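Local coordinates for tetratricopeptide repeat protein (Parabacteroides merdae ATCC 43184, PDB 4R7S), which is of unknown function, but its tetratricopeptide repeats suggest a helical scaffold that probably mediates protein-protein interactions, at residues 29-34 / 41-46; 105-110 / 132-137; 118-121 / 127-130. All coordinates share one frame; numbering follows the deposited sequence.

Contact 1. Residues 29-34 / 41-46; sequences AAMRKE and YALLTN. With NO3 (nitrate ion), chain B.
Met-31, present as selenomethionine, holds CG anti to its carbonyl carbon (chi1 -77°). Its chain runs on extended to SE and then bends at chi3 (52°), which brings SE and CE against the branch of Leu-44. The two side chains meet at about a right angle. SE of Met-31 lies 3.6 Å from CG of Leu-44. CE of Met-31 touches both methyls of the same leucine, CD2 at 3.7 Å and CD1 at 3.8 Å. Leu-43 comes in one position earlier and slides past Met-31 in the opposite direction. Its CD1 reaches CG of Met-31 at 4.0 Å and CB of Ala-30 at 4.1 Å, while its CB lies near SE. The contact across the two segments is therefore apolar, with one selenomethionine set against two leucines of the neighbouring helix. The leucines are also held from other sides. Leu-43 packs on Tyr-4 and Ile-8 of helix 2-16, and Leu-44 packs on Ser-66 and Ala-67 of helix 57-68. On the outer side, Lys-33 NZ donates to O1 of a nitrate ion at 3.2 Å; the ion probably came from the crystallisation liquor. Within helix 40-52, O of Tyr-41 accepts from both OG1 and N of Thr-45, the OG1 bond measuring 2.7 Å. The short helix segments run nearly antiparallel at 161°, with axes 10.7 Å apart. Helices 20-33 and 40-52 follow each other in the chain. Their packing through small and aliphatic side chains is characteristic of tetratricopeptide repeats, whose antiparallel helices stack one after another.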
loop_
_atom_site.group_PDB
_atom_site.type_symbol
_atom_site.label_atom_id
_atom_site.label_comp_id
_atom_site.label_asym_id
_atom_site.label_seq_id
_atom_site.Cartn_x
_atom_site.Cartn_y
_atom_site.Cartn_z
ATOM N N ALA A 29 11.891 -27.115 6.731
ATOM C CA ALA A 29 12.515 -28.278 7.353
ATOM C C ALA A 29 11.850 -28.598 8.697
ATOM O O ALA A 29 11.563 -29.771 8.989
ATOM C CB ALA A 29 14.003 -28.038 7.530
ATOM N N ALA A 30 11.585 -27.563 9.508
ATOM C CA ALA A 30 10.921 -27.752 10.789
ATOM C C ALA A 30 9.583 -28.456 10.575
ATOM O O ALA A 30 9.337 -29.486 11.207
ATOM C CB ALA A 30 10.725 -26.419 11.493
HETATM N N MSE A 31 8.799 -27.998 9.582
HETATM C CA MSE A 31 7.492 -28.584 9.268
HETATM C C MSE A 31 7.538 -30.001 8.674
HETATM O O MSE A 31 6.556 -30.739 8.799
HETATM C CB MSE A 31 6.705 -27.651 8.383
HETATM C CG MSE A 31 6.143 -26.521 9.202
HETATM SE SE MSE A 31 5.108 -25.329 8.180
HETATM C CE MSE A 31 3.853 -26.713 7.293
ATOM N N ARG A 32 8.663 -30.409 8.082
ATOM C CA ARG A 32 8.803 -31.787 7.609
ATOM C C ARG A 32 9.119 -32.679 8.786
ATOM O O ARG A 32 8.769 -33.862 8.760
ATOM C CB ARG A 32 9.888 -31.924 6.540
ATOM C CG ARG A 32 9.494 -31.387 5.171
ATOM C CD ARG A 32 10.525 -31.750 4.111
ATOM N NE ARG A 32 11.819 -31.104 4.340
ATOM C CZ ARG A 32 12.189 -29.947 3.799
ATOM N NH1 ARG A 32 11.367 -29.291 2.984
ATOM N NH2 ARG A 32 13.389 -29.444 4.057
ATOM N N LYS A 33 9.791 -32.117 9.829
ATOM C CA LYS A 33 10.163 -32.887 11.035
ATOM C C LYS A 33 8.917 -33.192 11.878
ATOM O O LYS A 33 8.754 -34.334 12.288
ATOM C CB LYS A 33 11.256 -32.183 11.873
ATOM C CG LYS A 33 11.732 -32.952 13.115
ATOM C CD LYS A 33 12.574 -34.200 12.819
ATOM C CE LYS A 33 12.999 -34.908 14.091
ATOM N NZ LYS A 33 13.735 -36.177 13.823
ATOM N N GLU A 34 8.032 -32.213 12.094
ATOM C CA GLU A 34 6.802 -32.431 12.872
ATOM C C GLU A 34 5.592 -32.002 12.032
ATOM O O GLU A 34 5.006 -30.945 12.282
ATOM C CB GLU A 34 6.845 -31.697 14.231
ATOM C CG GLU A 34 8.028 -32.075 15.116
ATOM C CD GLU A 34 7.977 -31.721 16.592
ATOM O OE1 GLU A 34 6.886 -31.391 17.109
ATOM O OE2 GLU A 34 9.032 -31.848 17.252
ATOM N N TYR A 41 0.712 -23.585 12.099
ATOM C CA TYR A 41 0.027 -22.441 11.485
ATOM C C TYR A 41 0.849 -21.134 11.747
ATOM O O TYR A 41 0.803 -20.199 10.947
ATOM C CB TYR A 41 -1.423 -22.319 12.022
ATOM C CG TYR A 41 -1.464 -21.696 13.400
ATOM C CD1 TYR A 41 -1.190 -22.452 14.538
ATOM C CD2 TYR A 41 -1.658 -20.324 13.559
ATOM C CE1 TYR A 41 -1.130 -21.863 15.804
ATOM C CE2 TYR A 41 -1.595 -19.724 14.820
ATOM C CZ TYR A 41 -1.344 -20.500 15.941
ATOM O OH TYR A 41 -1.299 -19.915 17.181
ATOM N N ALA A 42 1.580 -21.082 12.873
ATOM C CA ALA A 42 2.401 -19.922 13.184
ATOM C C ALA A 42 3.624 -19.910 12.296
ATOM O O ALA A 42 4.044 -18.839 11.848
ATOM C CB ALA A 42 2.809 -19.933 14.643
ATOM N N LEU A 43 4.179 -21.096 12.020
ATOM C CA LEU A 43 5.352 -21.236 11.176
ATOM C C LEU A 43 4.988 -20.868 9.751
ATOM O O LEU A 43 5.760 -20.160 9.095
ATOM C CB LEU A 43 5.930 -22.662 11.249
ATOM C CG LEU A 43 6.470 -23.114 12.604
ATOM C CD1 LEU A 43 7.296 -24.400 12.452
ATOM C CD2 LEU A 43 7.296 -22.002 13.260
ATOM N N LEU A 44 3.780 -21.294 9.298
ATOM C CA LEU A 44 3.269 -20.993 7.961
ATOM C C LEU A 44 3.051 -19.488 7.790
ATOM O O LEU A 44 3.294 -18.977 6.702
ATOM C CB LEU A 44 1.991 -21.777 7.641
ATOM C CG LEU A 44 2.239 -23.256 7.335
ATOM C CD1 LEU A 44 1.067 -24.132 7.745
ATOM C CD2 LEU A 44 2.658 -23.481 5.901
ATOM N N THR A 45 2.696 -18.767 8.869
ATOM C CA THR A 45 2.486 -17.313 8.815
ATOM C C THR A 45 3.825 -16.632 8.528
ATOM O O THR A 45 3.892 -15.861 7.564
ATOM C CB THR A 45 1.787 -16.770 10.080
ATOM O OG1 THR A 45 0.650 -17.577 10.386
ATOM C CG2 THR A 45 1.301 -15.364 9.903
ATOM N N ASN A 46 4.885 -16.956 9.329
ATOM C CA ASN A 46 6.264 -16.459 9.183
ATOM C C ASN A 46 6.797 -16.761 7.787
ATOM O O ASN A 46 7.313 -15.861 7.130
ATOM C CB ASN A 46 7.205 -17.098 10.224
ATOM C CG ASN A 46 6.911 -16.817 11.682
ATOM O OD1 ASN A 46 6.446 -15.727 12.065
ATOM N ND2 ASN A 46 7.263 -17.795 12.533
HETATM N N NO3 B . 10.380 -37.622 13.049
HETATM O O1 NO3 B . 11.441 -38.082 12.660
HETATM O O2 NO3 B . 10.291 -36.728 13.875
HETATM O O3 NO3 B . 9.255 -38.126 12.560
#

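Contact 2. Residues 105-110 / 132-137; sequences NPEHQE and FDKILE. With EDO (1,2-ethanediol), chain I.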
loop_
_atom_site.group_PDB
_atom_site.type_symbol
_atom_site.label_atom_id
_atom_site.label_comp_id
_atom_site.label_asym_id
_atom_site.label_seq_id
_atom_site.Cartn_x
_atom_site.Cartn_y
_atom_site.Cartn_z
ATOM N N ASN A 105 -13.450 -7.785 14.462
ATOM C CA ASN A 105 -13.005 -6.595 15.212
ATOM C C ASN A 105 -13.374 -5.359 14.410
ATOM O O ASN A 105 -12.602 -4.895 13.564
ATOM C CB ASN A 105 -11.497 -6.599 15.586
ATOM C CG ASN A 105 -11.040 -5.425 16.469
ATOM O OD1 ASN A 105 -11.827 -4.566 16.896
ATOM N ND2 ASN A 105 -9.746 -5.380 16.798
ATOM N N PRO A 106 -14.594 -4.808 14.637
ATOM C CA PRO A 106 -15.002 -3.622 13.872
ATOM C C PRO A 106 -14.170 -2.369 14.181
ATOM O O PRO A 106 -14.391 -1.355 13.515
ATOM C CB PRO A 106 -16.482 -3.435 14.271
ATOM C CG PRO A 106 -16.908 -4.734 14.907
ATOM C CD PRO A 106 -15.665 -5.217 15.577
ATOM N N GLU A 107 -13.199 -2.439 15.133
ATOM C CA GLU A 107 -12.370 -1.276 15.489
ATOM C C GLU A 107 -10.877 -1.448 15.132
ATOM O O GLU A 107 -10.047 -0.666 15.626
ATOM C CB GLU A 107 -12.503 -0.939 16.987
ATOM C CG GLU A 107 -13.906 -0.577 17.437
ATOM C CD GLU A 107 -14.034 -0.018 18.845
ATOM O OE1 GLU A 107 -12.992 0.188 19.512
ATOM O OE2 GLU A 107 -15.183 0.253 19.266
ATOM N N HIS A 108 -10.531 -2.447 14.285
ATOM C CA HIS A 108 -9.137 -2.698 13.874
ATOM C C HIS A 108 -8.743 -1.648 12.823
ATOM O O HIS A 108 -9.179 -1.713 11.667
ATOM C CB HIS A 108 -8.956 -4.140 13.357
ATOM C CG HIS A 108 -7.524 -4.556 13.189
ATOM N ND1 HIS A 108 -6.984 -4.790 11.937
ATOM C CD2 HIS A 108 -6.577 -4.812 14.124
ATOM C CE1 HIS A 108 -5.725 -5.138 12.142
ATOM N NE2 HIS A 108 -5.433 -5.173 13.442
ATOM N N GLN A 109 -7.948 -0.660 13.260
ATOM C CA GLN A 109 -7.547 0.519 12.486
ATOM C C GLN A 109 -6.791 0.218 11.185
ATOM O O GLN A 109 -7.086 0.865 10.189
ATOM C CB GLN A 109 -6.764 1.519 13.351
ATOM C CG GLN A 109 -7.666 2.134 14.424
ATOM C CD GLN A 109 -6.999 3.186 15.280
ATOM O OE1 GLN A 109 -6.377 4.128 14.790
ATOM N NE2 GLN A 109 -7.191 3.098 16.586
ATOM N N GLU A 110 -5.860 -0.732 11.156
ATOM C CA GLU A 110 -5.167 -1.018 9.892
ATOM C C GLU A 110 -6.136 -1.592 8.859
ATOM O O GLU A 110 -6.042 -1.228 7.687
ATOM C CB GLU A 110 -3.985 -1.971 10.090
ATOM C CG GLU A 110 -3.195 -2.240 8.810
ATOM C CD GLU A 110 -2.276 -1.122 8.351
ATOM O OE1 GLU A 110 -2.009 -0.185 9.142
ATOM O OE2 GLU A 110 -1.786 -1.204 7.204
ATOM N N PHE A 132 -13.312 5.549 7.259
ATOM C CA PHE A 132 -12.408 6.596 7.764
ATOM C C PHE A 132 -13.038 7.258 9.001
ATOM O O PHE A 132 -12.328 7.527 9.976
ATOM C CB PHE A 132 -12.020 7.608 6.678
ATOM C CG PHE A 132 -11.368 6.966 5.473
ATOM C CD1 PHE A 132 -10.253 6.140 5.617
ATOM C CD2 PHE A 132 -11.867 7.184 4.193
ATOM C CE1 PHE A 132 -9.675 5.515 4.508
ATOM C CE2 PHE A 132 -11.269 6.580 3.075
ATOM C CZ PHE A 132 -10.181 5.749 3.241
ATOM N N ASP A 133 -14.377 7.378 9.021
ATOM C CA ASP A 133 -15.072 7.913 10.202
ATOM C C ASP A 133 -14.901 6.981 11.403
ATOM O O ASP A 133 -14.678 7.469 12.507
ATOM C CB ASP A 133 -16.557 8.149 9.919
ATOM C CG ASP A 133 -16.858 9.353 9.041
ATOM O OD1 ASP A 133 -16.051 10.323 9.052
ATOM O OD2 ASP A 133 -17.929 9.352 8.376
ATOM N N LYS A 134 -14.965 5.641 11.181
ATOM C CA LYS A 134 -14.797 4.626 12.230
ATOM C C LYS A 134 -13.452 4.788 12.901
ATOM O O LYS A 134 -13.395 4.681 14.120
ATOM C CB LYS A 134 -14.956 3.187 11.677
ATOM C CG LYS A 134 -15.198 2.106 12.746
ATOM C CD LYS A 134 -16.609 2.128 13.364
ATOM C CE LYS A 134 -16.745 1.212 14.555
ATOM N NZ LYS A 134 -18.087 1.327 15.187
ATOM N N ILE A 135 -12.375 5.058 12.120
ATOM C CA ILE A 135 -11.026 5.290 12.655
ATOM C C ILE A 135 -11.044 6.528 13.566
ATOM O O ILE A 135 -10.640 6.438 14.721
ATOM C CB ILE A 135 -9.941 5.425 11.550
ATOM C CG1 ILE A 135 -9.927 4.190 10.637
ATOM C CG2 ILE A 135 -8.560 5.669 12.198
ATOM C CD1 ILE A 135 -9.058 4.234 9.441
ATOM N N LEU A 136 -11.558 7.659 13.066
ATOM C CA LEU A 136 -11.624 8.905 13.834
ATOM C C LEU A 136 -12.507 8.807 15.100
ATOM O O LEU A 136 -12.295 9.555 16.052
ATOM C CB LEU A 136 -12.103 10.043 12.940
ATOM C CG LEU A 136 -11.050 10.536 11.978
ATOM C CD1 LEU A 136 -11.684 11.227 10.807
ATOM C CD2 LEU A 136 -9.999 11.391 12.693
ATOM N N GLU A 137 -13.465 7.879 15.112
ATOM C CA GLU A 137 -14.355 7.635 16.244
ATOM C C GLU A 137 -13.561 6.891 17.342
ATOM O O GLU A 137 -13.850 7.091 18.529
ATOM C CB GLU A 137 -15.583 6.841 15.745
ATOM C CG GLU A 137 -16.450 6.125 16.765
ATOM C CD GLU A 137 -17.489 5.202 16.148
ATOM O OE1 GLU A 137 -17.939 5.477 15.008
ATOM O OE2 GLU A 137 -17.850 4.195 16.802
HETATM C C1 EDO I . -1.739 1.310 3.169
HETATM O O1 EDO I . -1.879 0.526 1.993
HETATM C C2 EDO I . -1.086 0.463 4.296
HETATM O O2 EDO I . -0.872 1.257 5.458
#
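OE1 of Gln-109 accepts a hydrogen bond from ND2 of Asn-139 and rests 3.7 Å from CG2 of Ile-135. The bond gives this oxygen a polar partner beside an apolar surface. The extended chain of Gln-109 crosses Ile-135 at a slant, and CD1 of Ile-135 reaches O of Gln-109 at 4.0 Å. Further out, the chain makes a type I beta turn from Asn-105 to His-108, in which His-108 N bonds to Asn-105 O at 3.3 Å. In the conformer of Asn-105 modelled here, its OD1 also accepts from the backbone N of Glu-107 at 3.1 Å, which fits an Asx turn. The N-H...O angle is 150°, and the donor stands above the carbonyl plane of the amide, well out of it. The turn presents O of Pro-106 to Lys-134. That lysine sets CG anti to its own N (chi1 -163°) and bends at chi2 (73°), laying its methylenes along the carbonyl oxygen. CG and CE of Lys-134 both lie 3.6 Å from O of Pro-106. The ammonium group goes further, to a salt bridge within its own helix: Lys-134 NZ to Glu-137 OE2, 3.3 Å, whose hydrogen bond is weak. Glu-107 OE2 is 5.1 Å from Lys-134 NZ and 5.4 Å from Glu-137 OE2. Both carboxylates probably lie in the field of the lysine. Glu-110 sets CB away from 132-137; its carboxylate bonds to Arg-144 and to an ethanediol, probably a crystallisation additive. Pro-106, just after helix 91-104, is consistent with the consensus proline that closes a tetratricopeptide repeat before the next helix.

Contact 3. Residues 118-121 / 127-130; sequences LYIQ and WAEQ
One face of the Tyr-119 ring is covered by Trp-127, whose CB sits over it. The CB lies 3.5 Å from the ring centroid and 16° off the normal, a CH-pi contact. The indole turns its edge toward the same ring. The Tyr-119 ring and the five-membered ring of Trp-127 have centroids 5.2 Å apart and planes at 70°, an edge-to-face pair. CD1 of Trp-127 makes the approach, 3.9 Å from CE1 of Tyr-119. CE1 of Tyr-119 lies at the indole edge, near its plane. The rest of the indole leads away from 118-121. Tyr-119 reaches this position with CG anti to its carbonyl carbon (chi1 -84°), the ring lying alongside the start of helix 125-138. Behind the rings the backbones come close, with CA of Tyr-119 and CA of Ala-128 5.1 Å apart. Such an approach goes with the small side chain of Ala-128. A tyrosine on one helix facing an alanine on the next, at this spacing, is consistent with the tyrosine and small-residue positions of the tetratricopeptide repeat consensus, which help pack the two antiparallel helices. CB of Tyr-119 meets CB of Ala-128 at 3.7 Å, and N of Ala-128 stands oblique to the tyrosine ring. CG1 of Ile-120 also touches CB of Ala-128 at 3.7 Å, roughly at right angles to the approach of Tyr-119 CB. Leu-95 of helix 91-104 also packs on Tyr-119. Ile-120 and Ala-128 both touch Leu-152 of helix 143-156.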
loop_
_atom_site.group_PDB
_atom_site.type_symbol
_atom_site.label_atom_id
_atom_site.label_comp_id
_atom_site.label_asym_id
_atom_site.label_seq_id
_atom_site.Cartn_x
_atom_site.Cartn_y
_atom_site.Cartn_z
ATOM N N LEU A 118 -9.539 0.563 -0.492
ATOM C CA LEU A 118 -10.094 -0.377 -1.474
ATOM C C LEU A 118 -11.435 0.097 -1.974
ATOM O O LEU A 118 -11.708 -0.004 -3.176
ATOM C CB LEU A 118 -10.269 -1.793 -0.910
ATOM C CG LEU A 118 -9.078 -2.708 -0.854
ATOM C CD1 LEU A 118 -9.518 -4.073 -0.404
ATOM C CD2 LEU A 118 -8.388 -2.828 -2.220
ATOM N N TYR A 119 -12.283 0.597 -1.049
ATOM C CA TYR A 119 -13.608 1.087 -1.375
ATOM C C TYR A 119 -13.502 2.316 -2.300
ATOM O O TYR A 119 -14.346 2.477 -3.191
ATOM C CB TYR A 119 -14.408 1.415 -0.099
ATOM C CG TYR A 119 -15.112 0.239 0.557
ATOM C CD1 TYR A 119 -15.723 -0.753 -0.211
ATOM C CD2 TYR A 119 -15.245 0.165 1.943
ATOM C CE1 TYR A 119 -16.416 -1.810 0.386
ATOM C CE2 TYR A 119 -15.934 -0.884 2.549
ATOM C CZ TYR A 119 -16.515 -1.874 1.767
ATOM O OH TYR A 119 -17.209 -2.901 2.357
ATOM N N ILE A 120 -12.447 3.156 -2.120
ATOM C CA ILE A 120 -12.230 4.329 -2.971
ATOM C C ILE A 120 -11.963 3.811 -4.388
ATOM O O ILE A 120 -12.662 4.197 -5.323
ATOM C CB ILE A 120 -11.105 5.267 -2.452
ATOM C CG1 ILE A 120 -11.531 6.040 -1.199
ATOM C CG2 ILE A 120 -10.644 6.235 -3.548
ATOM C CD1 ILE A 120 -10.350 6.724 -0.461
ATOM N N GLN A 121 -11.003 2.891 -4.511
ATOM C CA GLN A 121 -10.590 2.253 -5.754
ATOM C C GLN A 121 -11.766 1.572 -6.445
ATOM O O GLN A 121 -11.829 1.602 -7.669
ATOM C CB GLN A 121 -9.478 1.249 -5.461
ATOM C CG GLN A 121 -8.927 0.493 -6.660
ATOM C CD GLN A 121 -7.845 -0.487 -6.274
ATOM O OE1 GLN A 121 -7.169 -0.361 -5.237
ATOM N NE2 GLN A 121 -7.643 -1.478 -7.122
ATOM N N TRP A 127 -19.090 3.800 1.473
ATOM C CA TRP A 127 -18.506 2.820 2.404
ATOM C C TRP A 127 -17.083 3.219 2.829
ATOM O O TRP A 127 -16.726 2.941 3.974
ATOM C CB TRP A 127 -18.521 1.371 1.887
ATOM C CG TRP A 127 -19.834 0.746 1.481
ATOM C CD1 TRP A 127 -19.983 -0.381 0.723
ATOM C CD2 TRP A 127 -21.167 1.188 1.801
ATOM N NE1 TRP A 127 -21.315 -0.663 0.540
ATOM C CE2 TRP A 127 -22.066 0.281 1.193
ATOM C CE3 TRP A 127 -21.691 2.240 2.573
ATOM C CZ2 TRP A 127 -23.456 0.401 1.320
ATOM C CZ3 TRP A 127 -23.069 2.403 2.641
ATOM C CH2 TRP A 127 -23.937 1.480 2.035
ATOM N N ALA A 128 -16.301 3.904 1.946
ATOM C CA ALA A 128 -14.952 4.393 2.289
ATOM C C ALA A 128 -15.046 5.450 3.398
ATOM O O ALA A 128 -14.362 5.359 4.419
ATOM C CB ALA A 128 -14.271 4.970 1.069
ATOM N N GLU A 129 -15.986 6.378 3.234
ATOM C CA GLU A 129 -16.293 7.458 4.164
ATOM C C GLU A 129 -16.552 6.898 5.573
ATOM O O GLU A 129 -15.970 7.383 6.546
ATOM C CB GLU A 129 -17.531 8.210 3.645
ATOM C CG GLU A 129 -17.599 9.668 4.053
ATOM C CD GLU A 129 -18.920 10.348 3.752
ATOM O OE1 GLU A 129 -19.292 10.444 2.560
ATOM O OE2 GLU A 129 -19.585 10.788 4.716
ATOM N N GLN A 130 -17.391 5.839 5.664
ATOM C CA GLN A 130 -17.777 5.209 6.926
ATOM C C GLN A 130 -16.576 4.527 7.631
ATOM O O GLN A 130 -16.481 4.589 8.859
ATOM C CB GLN A 130 -18.947 4.239 6.704
ATOM C CG GLN A 130 -20.234 4.995 6.355
ATOM C CD GLN A 130 -21.445 4.136 6.053
ATOM O OE1 GLN A 130 -21.673 3.084 6.667
ATOM N NE2 GLN A 130 -22.306 4.628 5.164
#

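In the fold
Contacts 2 and 3 join the same two helices, 109-121 and 125-138. Contact 3 lies near the bend between them and is nested inside the loop that contact 2 closes. Their centres are 13 Å apart, and they meet where Phe-132 CE2 touches Ile-120 CD1 at 3.7 Å. Contact 1 comes earlier in the chain, in the other tetratricopeptide range. Its centre is 33 Å from that of contact 2 and 36 Å from that of contact 3, with nearest atoms about 13 and 19 Å apart. No active site is known here. Neither the nitrate at contact 1 nor the ethanediol at contact 2 marks a known site.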